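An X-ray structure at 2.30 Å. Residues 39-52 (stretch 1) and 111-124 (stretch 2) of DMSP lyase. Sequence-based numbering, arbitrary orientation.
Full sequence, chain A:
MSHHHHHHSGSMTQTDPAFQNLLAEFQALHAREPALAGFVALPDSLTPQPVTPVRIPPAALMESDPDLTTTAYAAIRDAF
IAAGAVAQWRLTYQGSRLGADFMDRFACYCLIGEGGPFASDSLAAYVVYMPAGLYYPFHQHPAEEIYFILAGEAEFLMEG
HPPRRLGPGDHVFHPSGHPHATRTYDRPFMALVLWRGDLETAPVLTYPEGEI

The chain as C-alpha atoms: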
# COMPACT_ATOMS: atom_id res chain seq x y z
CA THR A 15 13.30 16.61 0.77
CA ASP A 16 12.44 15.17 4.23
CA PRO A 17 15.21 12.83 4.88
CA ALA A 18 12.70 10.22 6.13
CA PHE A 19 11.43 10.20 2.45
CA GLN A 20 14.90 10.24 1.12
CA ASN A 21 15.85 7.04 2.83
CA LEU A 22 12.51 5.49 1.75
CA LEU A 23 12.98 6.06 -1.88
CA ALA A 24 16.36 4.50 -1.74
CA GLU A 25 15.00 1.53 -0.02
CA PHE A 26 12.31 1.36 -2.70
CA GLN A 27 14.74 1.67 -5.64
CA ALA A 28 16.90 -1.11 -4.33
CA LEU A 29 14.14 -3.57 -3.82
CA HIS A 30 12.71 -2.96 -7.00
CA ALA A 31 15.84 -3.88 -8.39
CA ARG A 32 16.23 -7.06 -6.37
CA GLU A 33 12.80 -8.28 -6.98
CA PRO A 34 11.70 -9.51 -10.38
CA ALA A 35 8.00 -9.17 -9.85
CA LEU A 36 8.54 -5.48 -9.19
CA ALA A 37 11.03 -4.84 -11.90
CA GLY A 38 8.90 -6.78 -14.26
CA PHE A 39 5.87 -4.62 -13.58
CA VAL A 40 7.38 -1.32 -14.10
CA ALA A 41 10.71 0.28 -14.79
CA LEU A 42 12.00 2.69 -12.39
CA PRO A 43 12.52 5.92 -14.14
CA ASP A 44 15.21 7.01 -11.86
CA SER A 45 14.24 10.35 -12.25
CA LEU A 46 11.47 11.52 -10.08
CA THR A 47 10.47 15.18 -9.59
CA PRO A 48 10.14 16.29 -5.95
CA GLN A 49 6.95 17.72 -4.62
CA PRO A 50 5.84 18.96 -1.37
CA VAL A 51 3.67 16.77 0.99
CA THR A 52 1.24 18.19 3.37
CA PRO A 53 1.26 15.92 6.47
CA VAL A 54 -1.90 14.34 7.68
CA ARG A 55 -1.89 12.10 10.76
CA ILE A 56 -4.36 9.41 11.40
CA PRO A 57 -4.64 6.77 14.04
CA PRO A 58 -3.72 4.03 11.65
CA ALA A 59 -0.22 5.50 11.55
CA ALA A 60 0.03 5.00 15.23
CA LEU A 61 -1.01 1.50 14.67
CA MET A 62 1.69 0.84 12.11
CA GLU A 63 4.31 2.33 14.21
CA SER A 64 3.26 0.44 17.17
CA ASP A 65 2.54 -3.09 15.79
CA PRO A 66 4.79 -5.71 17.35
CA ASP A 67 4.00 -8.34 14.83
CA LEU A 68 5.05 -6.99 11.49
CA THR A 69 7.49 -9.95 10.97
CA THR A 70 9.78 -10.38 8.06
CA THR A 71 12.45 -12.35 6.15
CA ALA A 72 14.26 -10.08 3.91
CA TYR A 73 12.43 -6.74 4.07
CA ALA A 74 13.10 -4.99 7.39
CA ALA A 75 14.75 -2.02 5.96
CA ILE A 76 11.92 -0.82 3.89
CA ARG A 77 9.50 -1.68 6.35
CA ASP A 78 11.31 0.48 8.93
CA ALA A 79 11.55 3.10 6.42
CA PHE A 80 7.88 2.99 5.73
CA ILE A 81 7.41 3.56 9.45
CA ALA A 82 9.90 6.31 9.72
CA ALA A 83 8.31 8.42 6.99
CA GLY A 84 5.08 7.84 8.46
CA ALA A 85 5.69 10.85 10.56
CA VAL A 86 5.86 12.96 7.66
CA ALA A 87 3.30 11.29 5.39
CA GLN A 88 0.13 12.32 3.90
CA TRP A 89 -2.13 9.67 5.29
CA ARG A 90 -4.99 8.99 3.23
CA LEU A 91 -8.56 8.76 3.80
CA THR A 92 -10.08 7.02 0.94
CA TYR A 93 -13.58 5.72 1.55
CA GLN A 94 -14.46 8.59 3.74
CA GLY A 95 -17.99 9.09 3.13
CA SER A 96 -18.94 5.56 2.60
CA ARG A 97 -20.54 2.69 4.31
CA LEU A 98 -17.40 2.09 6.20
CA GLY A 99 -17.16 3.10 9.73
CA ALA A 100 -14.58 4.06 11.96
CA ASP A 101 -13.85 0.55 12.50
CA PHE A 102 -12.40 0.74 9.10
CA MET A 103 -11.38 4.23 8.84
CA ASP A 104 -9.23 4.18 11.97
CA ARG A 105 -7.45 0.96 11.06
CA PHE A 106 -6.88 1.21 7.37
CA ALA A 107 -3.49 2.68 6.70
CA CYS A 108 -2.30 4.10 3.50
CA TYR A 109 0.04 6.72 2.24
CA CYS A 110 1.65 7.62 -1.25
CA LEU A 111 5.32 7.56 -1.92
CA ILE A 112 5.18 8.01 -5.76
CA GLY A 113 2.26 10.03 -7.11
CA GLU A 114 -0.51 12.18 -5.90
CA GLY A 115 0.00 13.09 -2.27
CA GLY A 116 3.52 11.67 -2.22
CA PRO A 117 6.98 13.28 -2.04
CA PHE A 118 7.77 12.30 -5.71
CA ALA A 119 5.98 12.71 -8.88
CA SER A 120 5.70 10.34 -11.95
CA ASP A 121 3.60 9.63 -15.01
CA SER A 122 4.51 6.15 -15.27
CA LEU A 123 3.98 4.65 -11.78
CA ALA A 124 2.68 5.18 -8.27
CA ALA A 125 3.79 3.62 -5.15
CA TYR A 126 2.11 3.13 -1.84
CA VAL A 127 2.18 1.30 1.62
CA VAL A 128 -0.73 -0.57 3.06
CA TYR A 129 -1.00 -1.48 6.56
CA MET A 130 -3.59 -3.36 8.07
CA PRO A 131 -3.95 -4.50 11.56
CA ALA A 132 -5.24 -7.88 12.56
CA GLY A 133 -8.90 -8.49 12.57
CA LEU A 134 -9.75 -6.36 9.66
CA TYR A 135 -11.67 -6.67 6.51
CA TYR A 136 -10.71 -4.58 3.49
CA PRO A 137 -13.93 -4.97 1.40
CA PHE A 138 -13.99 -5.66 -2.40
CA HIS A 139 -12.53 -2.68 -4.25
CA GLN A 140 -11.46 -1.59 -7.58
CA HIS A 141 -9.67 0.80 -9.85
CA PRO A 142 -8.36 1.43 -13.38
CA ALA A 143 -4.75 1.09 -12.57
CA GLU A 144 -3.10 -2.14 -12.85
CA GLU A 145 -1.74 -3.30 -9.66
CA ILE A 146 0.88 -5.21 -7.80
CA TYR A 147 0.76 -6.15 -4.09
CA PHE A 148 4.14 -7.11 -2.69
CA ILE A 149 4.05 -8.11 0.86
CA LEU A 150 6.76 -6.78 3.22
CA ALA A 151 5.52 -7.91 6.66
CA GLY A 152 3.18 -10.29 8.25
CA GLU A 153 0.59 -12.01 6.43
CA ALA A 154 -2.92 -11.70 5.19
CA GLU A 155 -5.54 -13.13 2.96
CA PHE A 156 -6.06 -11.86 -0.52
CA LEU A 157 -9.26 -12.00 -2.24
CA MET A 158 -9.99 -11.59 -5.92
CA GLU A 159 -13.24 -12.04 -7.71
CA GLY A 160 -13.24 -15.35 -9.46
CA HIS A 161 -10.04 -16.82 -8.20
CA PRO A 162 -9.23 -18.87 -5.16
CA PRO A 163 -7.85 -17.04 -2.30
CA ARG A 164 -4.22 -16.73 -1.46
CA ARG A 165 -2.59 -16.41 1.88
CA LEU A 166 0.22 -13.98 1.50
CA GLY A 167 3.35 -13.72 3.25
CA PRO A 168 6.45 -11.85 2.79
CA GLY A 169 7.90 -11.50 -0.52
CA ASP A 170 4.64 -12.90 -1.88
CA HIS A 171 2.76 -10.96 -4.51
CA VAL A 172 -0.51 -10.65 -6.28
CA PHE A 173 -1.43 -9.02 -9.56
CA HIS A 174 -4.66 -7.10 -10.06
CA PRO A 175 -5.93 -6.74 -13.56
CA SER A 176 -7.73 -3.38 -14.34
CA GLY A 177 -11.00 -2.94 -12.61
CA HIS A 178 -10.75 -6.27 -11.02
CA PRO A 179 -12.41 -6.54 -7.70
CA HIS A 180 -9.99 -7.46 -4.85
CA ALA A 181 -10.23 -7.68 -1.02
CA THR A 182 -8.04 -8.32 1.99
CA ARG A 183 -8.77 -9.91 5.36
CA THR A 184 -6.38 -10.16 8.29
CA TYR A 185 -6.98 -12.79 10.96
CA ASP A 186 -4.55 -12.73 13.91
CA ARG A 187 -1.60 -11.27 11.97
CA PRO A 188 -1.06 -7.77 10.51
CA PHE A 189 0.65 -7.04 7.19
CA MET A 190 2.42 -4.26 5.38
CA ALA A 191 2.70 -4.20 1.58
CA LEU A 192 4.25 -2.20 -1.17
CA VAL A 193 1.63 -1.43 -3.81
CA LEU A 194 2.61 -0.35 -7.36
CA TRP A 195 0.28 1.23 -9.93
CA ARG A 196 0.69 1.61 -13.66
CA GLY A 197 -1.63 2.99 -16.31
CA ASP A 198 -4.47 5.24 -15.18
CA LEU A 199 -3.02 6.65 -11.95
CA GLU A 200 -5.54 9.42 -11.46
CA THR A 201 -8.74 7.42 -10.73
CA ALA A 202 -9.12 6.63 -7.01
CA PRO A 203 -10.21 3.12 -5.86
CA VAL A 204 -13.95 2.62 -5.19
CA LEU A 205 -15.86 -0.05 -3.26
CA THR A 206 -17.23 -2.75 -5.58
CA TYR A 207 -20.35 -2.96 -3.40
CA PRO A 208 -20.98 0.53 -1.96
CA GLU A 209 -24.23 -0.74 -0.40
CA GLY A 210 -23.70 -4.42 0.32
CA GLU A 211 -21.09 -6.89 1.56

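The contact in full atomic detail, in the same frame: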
# COMPACT_ATOMS: atom_id res chain seq x y z
N PHE A 39 7.08 -5.44 -13.49
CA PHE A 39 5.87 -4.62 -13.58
C PHE A 39 5.99 -3.28 -14.16
O PHE A 39 5.31 -2.91 -14.80
CB PHE A 39 5.17 -4.62 -12.22
CG PHE A 39 3.95 -3.80 -12.07
CD1 PHE A 39 2.72 -4.35 -12.19
CD2 PHE A 39 4.05 -2.56 -11.70
CE1 PHE A 39 1.61 -3.65 -11.94
CE2 PHE A 39 2.96 -1.81 -11.51
CZ PHE A 39 1.75 -2.39 -11.59
N VAL A 40 7.03 -2.67 -13.87
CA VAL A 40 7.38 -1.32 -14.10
C VAL A 40 8.94 -1.07 -13.96
O VAL A 40 9.56 -1.48 -13.18
CB VAL A 40 6.43 -0.34 -13.37
CG1 VAL A 40 6.58 -0.18 -11.91
CG2 VAL A 40 6.35 0.89 -14.12
N ALA A 41 9.46 -0.34 -14.85
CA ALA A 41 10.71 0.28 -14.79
C ALA A 41 10.71 1.49 -14.04
O ALA A 41 9.87 2.28 -14.15
CB ALA A 41 11.28 0.51 -16.16
N LEU A 42 11.72 1.59 -13.26
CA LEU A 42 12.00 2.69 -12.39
C LEU A 42 12.63 3.70 -13.23
O LEU A 42 13.49 3.38 -14.03
CB LEU A 42 12.86 2.32 -11.25
CG LEU A 42 12.18 2.35 -9.94
CD1 LEU A 42 10.80 1.74 -9.99
CD2 LEU A 42 12.96 1.93 -8.75
N PRO A 43 12.02 4.97 -13.15
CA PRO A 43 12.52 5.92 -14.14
C PRO A 43 13.69 6.57 -13.75
O PRO A 43 14.29 7.03 -14.65
CB PRO A 43 11.48 7.00 -14.23
CG PRO A 43 10.44 6.71 -13.30
CD PRO A 43 10.84 5.65 -12.45
N ASP A 44 13.96 6.63 -12.49
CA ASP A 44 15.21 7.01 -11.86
C ASP A 44 15.71 8.59 -11.47
O ASP A 44 16.82 8.91 -11.05
CB ASP A 44 16.30 5.98 -12.20
CG ASP A 44 17.06 5.45 -10.92
OD1 ASP A 44 16.88 4.29 -10.52
OD2 ASP A 44 17.80 6.26 -10.34
N SER A 45 14.72 9.43 -11.35
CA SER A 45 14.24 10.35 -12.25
C SER A 45 12.89 10.71 -11.84
O SER A 45 12.03 10.76 -12.61
CB SER A 45 14.37 9.86 -13.68
OG SER A 45 15.65 9.44 -13.81
N LEU A 46 12.78 11.09 -10.59
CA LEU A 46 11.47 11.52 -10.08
C LEU A 46 11.47 13.00 -9.54
O LEU A 46 12.21 13.33 -8.74
CB LEU A 46 11.11 10.54 -9.03
CG LEU A 46 11.14 9.13 -9.46
CD1 LEU A 46 11.76 8.56 -8.29
CD2 LEU A 46 9.83 8.51 -9.53
N THR A 47 10.64 13.82 -10.03
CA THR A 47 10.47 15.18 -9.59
C THR A 47 9.94 15.39 -8.23
O THR A 47 8.84 15.02 -7.99
CB THR A 47 9.68 15.92 -10.62
OG1 THR A 47 10.47 15.94 -11.77
CG2 THR A 47 9.34 17.32 -10.22
N PRO A 48 10.60 16.13 -7.34
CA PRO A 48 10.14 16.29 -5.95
C PRO A 48 8.98 17.18 -5.76
O PRO A 48 8.93 17.95 -6.60
CB PRO A 48 11.40 16.73 -5.20
CG PRO A 48 12.46 16.17 -5.94
CD PRO A 48 12.05 16.18 -7.41
N GLN A 49 8.08 17.02 -4.77
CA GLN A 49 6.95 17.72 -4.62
C GLN A 49 6.70 17.75 -3.23
O GLN A 49 6.91 16.85 -2.60
CB GLN A 49 5.85 17.27 -5.54
CG GLN A 49 5.27 15.92 -5.45
CD GLN A 49 4.02 15.73 -6.21
OE1 GLN A 49 3.84 16.33 -7.13
NE2 GLN A 49 3.20 14.84 -5.79
N PRO A 50 6.22 18.96 -2.77
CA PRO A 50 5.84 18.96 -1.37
C PRO A 50 4.62 18.04 -0.84
O PRO A 50 3.73 17.87 -1.52
CB PRO A 50 5.67 20.40 -1.12
CG PRO A 50 5.13 20.87 -2.20
CD PRO A 50 5.90 20.38 -3.23
N VAL A 51 4.66 17.54 0.37
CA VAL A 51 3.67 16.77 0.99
C VAL A 51 3.20 17.55 2.11
O VAL A 51 3.86 17.69 2.95
CB VAL A 51 4.22 15.46 1.49
CG1 VAL A 51 3.40 14.73 2.44
CG2 VAL A 51 4.81 14.59 0.44
N THR A 52 1.96 17.92 2.15
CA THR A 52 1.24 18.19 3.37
C THR A 52 0.93 17.04 4.32
O THR A 52 0.15 16.29 4.06
CB THR A 52 -0.02 18.96 3.05
OG1 THR A 52 -0.94 18.14 2.41
CG2 THR A 52 0.17 19.96 2.05
N LEU A 111 4.01 7.17 -1.62
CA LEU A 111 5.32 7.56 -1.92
C LEU A 111 5.55 8.14 -3.34
O LEU A 111 6.06 9.15 -3.41
CB LEU A 111 6.29 6.53 -1.46
CG LEU A 111 7.62 6.41 -2.13
CD1 LEU A 111 8.67 7.23 -1.35
CD2 LEU A 111 8.01 4.99 -2.22
N ILE A 112 5.09 7.55 -4.42
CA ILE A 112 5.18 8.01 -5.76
C ILE A 112 3.80 8.32 -6.35
O ILE A 112 3.19 7.54 -6.62
CB ILE A 112 6.08 7.09 -6.64
CG1 ILE A 112 7.50 7.04 -6.09
CG2 ILE A 112 6.08 7.57 -8.01
CD1 ILE A 112 8.28 5.99 -6.67
N GLY A 113 3.44 9.54 -6.54
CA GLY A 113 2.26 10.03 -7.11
C GLY A 113 1.63 11.07 -6.30
O GLY A 113 2.17 11.57 -5.47
N GLU A 114 0.40 11.25 -6.57
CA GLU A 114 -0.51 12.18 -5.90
C GLU A 114 -0.53 12.05 -4.39
O GLU A 114 -1.00 11.04 -3.84
CB GLU A 114 -1.92 11.98 -6.46
CG GLU A 114 -3.02 12.59 -5.65
CD GLU A 114 -3.34 13.98 -6.10
OE1 GLU A 114 -2.40 14.71 -6.46
OE2 GLU A 114 -4.54 14.33 -6.10
N GLY A 115 -0.05 13.08 -3.71
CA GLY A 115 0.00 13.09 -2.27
C GLY A 115 1.30 12.51 -1.73
O GLY A 115 1.46 12.38 -0.52
N GLY A 116 2.23 12.18 -2.63
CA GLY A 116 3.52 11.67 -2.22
C GLY A 116 4.65 12.65 -2.47
O GLY A 116 4.47 13.65 -3.19
N PRO A 117 5.82 12.39 -1.87
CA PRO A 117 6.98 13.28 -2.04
C PRO A 117 7.56 13.33 -3.47
O PRO A 117 8.37 14.21 -3.75
CB PRO A 117 8.01 12.72 -1.05
CG PRO A 117 7.49 11.40 -0.60
CD PRO A 117 6.02 11.44 -0.76
N PHE A 118 7.25 12.42 -4.38
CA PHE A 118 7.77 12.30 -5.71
C PHE A 118 6.74 12.17 -6.72
O PHE A 118 5.79 11.63 -6.44
CB PHE A 118 8.74 11.14 -5.78
CG PHE A 118 9.79 11.20 -4.73
CD1 PHE A 118 9.64 10.50 -3.55
CD2 PHE A 118 10.87 12.11 -4.85
CE1 PHE A 118 10.56 10.56 -2.61
CE2 PHE A 118 11.78 12.16 -3.84
CZ PHE A 118 11.60 11.43 -2.73
N ALA A 119 6.93 12.74 -7.86
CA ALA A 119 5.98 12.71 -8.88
C ALA A 119 6.38 11.84 -10.03
O ALA A 119 7.44 11.72 -10.16
CB ALA A 119 5.66 14.07 -9.29
N SER A 120 5.47 11.27 -10.80
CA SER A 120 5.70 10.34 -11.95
C SER A 120 4.52 10.16 -12.79
O SER A 120 3.51 10.10 -12.31
CB SER A 120 6.13 9.05 -11.50
OG SER A 120 6.76 8.44 -12.43
N ASP A 121 4.63 10.12 -14.10
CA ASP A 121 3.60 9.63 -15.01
C ASP A 121 3.58 8.17 -15.41
O ASP A 121 2.74 7.78 -16.03
CB ASP A 121 3.62 10.33 -16.29
CG ASP A 121 3.42 11.77 -16.23
OD1 ASP A 121 2.55 12.14 -15.53
OD2 ASP A 121 4.05 12.49 -17.09
N SER A 122 4.41 7.42 -14.88
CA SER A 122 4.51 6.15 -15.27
C SER A 122 4.07 5.07 -14.17
O SER A 122 3.59 4.14 -14.42
CB SER A 122 5.91 6.01 -15.90
OG SER A 122 7.01 5.91 -15.11
N LEU A 123 4.29 5.36 -12.96
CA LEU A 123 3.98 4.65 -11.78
C LEU A 123 3.42 5.49 -10.60
O LEU A 123 3.58 6.60 -10.58
CB LEU A 123 5.17 3.72 -11.42
CG LEU A 123 6.53 4.00 -10.90
CD1 LEU A 123 7.21 5.08 -11.67
CD2 LEU A 123 6.51 4.44 -9.53
N ALA A 124 2.76 4.87 -9.67
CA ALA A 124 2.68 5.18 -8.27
C ALA A 124 3.04 4.05 -7.34
O ALA A 124 3.11 3.05 -7.68
CB ALA A 124 1.35 5.70 -7.96

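Where two irregular segments meet, a few backbone hydrogen bonds often fix the register and side-chain rotamers do the rest; residues 39-52 and 111-124 of DMSP lyase, which bury 711 Å² between them, illustrate the principle. The segments run antiparallel. Ala-119 N donates to Thr-47 O (3.0 Å) and Gln-49 N to Pro-117 O (3.0 Å), while Pro-48 lies between these bonds in a non-hydrogen-bonded pair with Phe-118, where no amide hydrogen is asked of it, its CA 3.5 Å from Pro-117 O in a CA-H...O contact.

Gln-49 is the instructive side chain. Its CA-to-CB bond points sideways, but chi1 p and chi2 t carry its end to the type II turn Gly-113 to Gly-116, where Gln-49 NE2 donates to Gly-116 O (3.1 Å). Small Ala-119 leaves room for it, CB 3.6 Å from Gln-49 OE1. Gly-116 N to Gly-113 O (2.9 Å) closes the turn. The backbone at 115 (phi/psi 90/5) calls for glycine, since a CB would jam against the preceding carbonyl.

Apolar contacts continue on two sides. Val-51, chi1 t, sets CG2 3.6 Å from Pro-117 CD. Leu-46, chi1 m with chi2 between wells (138°), rests CB 4.1 Å from buried Phe-118 CB and extends CD2 to 4.1 Å from Ile-112 CD1. Farther along, Pro-43 CD meets Leu-123 CD1 at 3.8 Å; the p rotamer of Val-40 brings CG2 within 4.1 Å of Leu-123 CB.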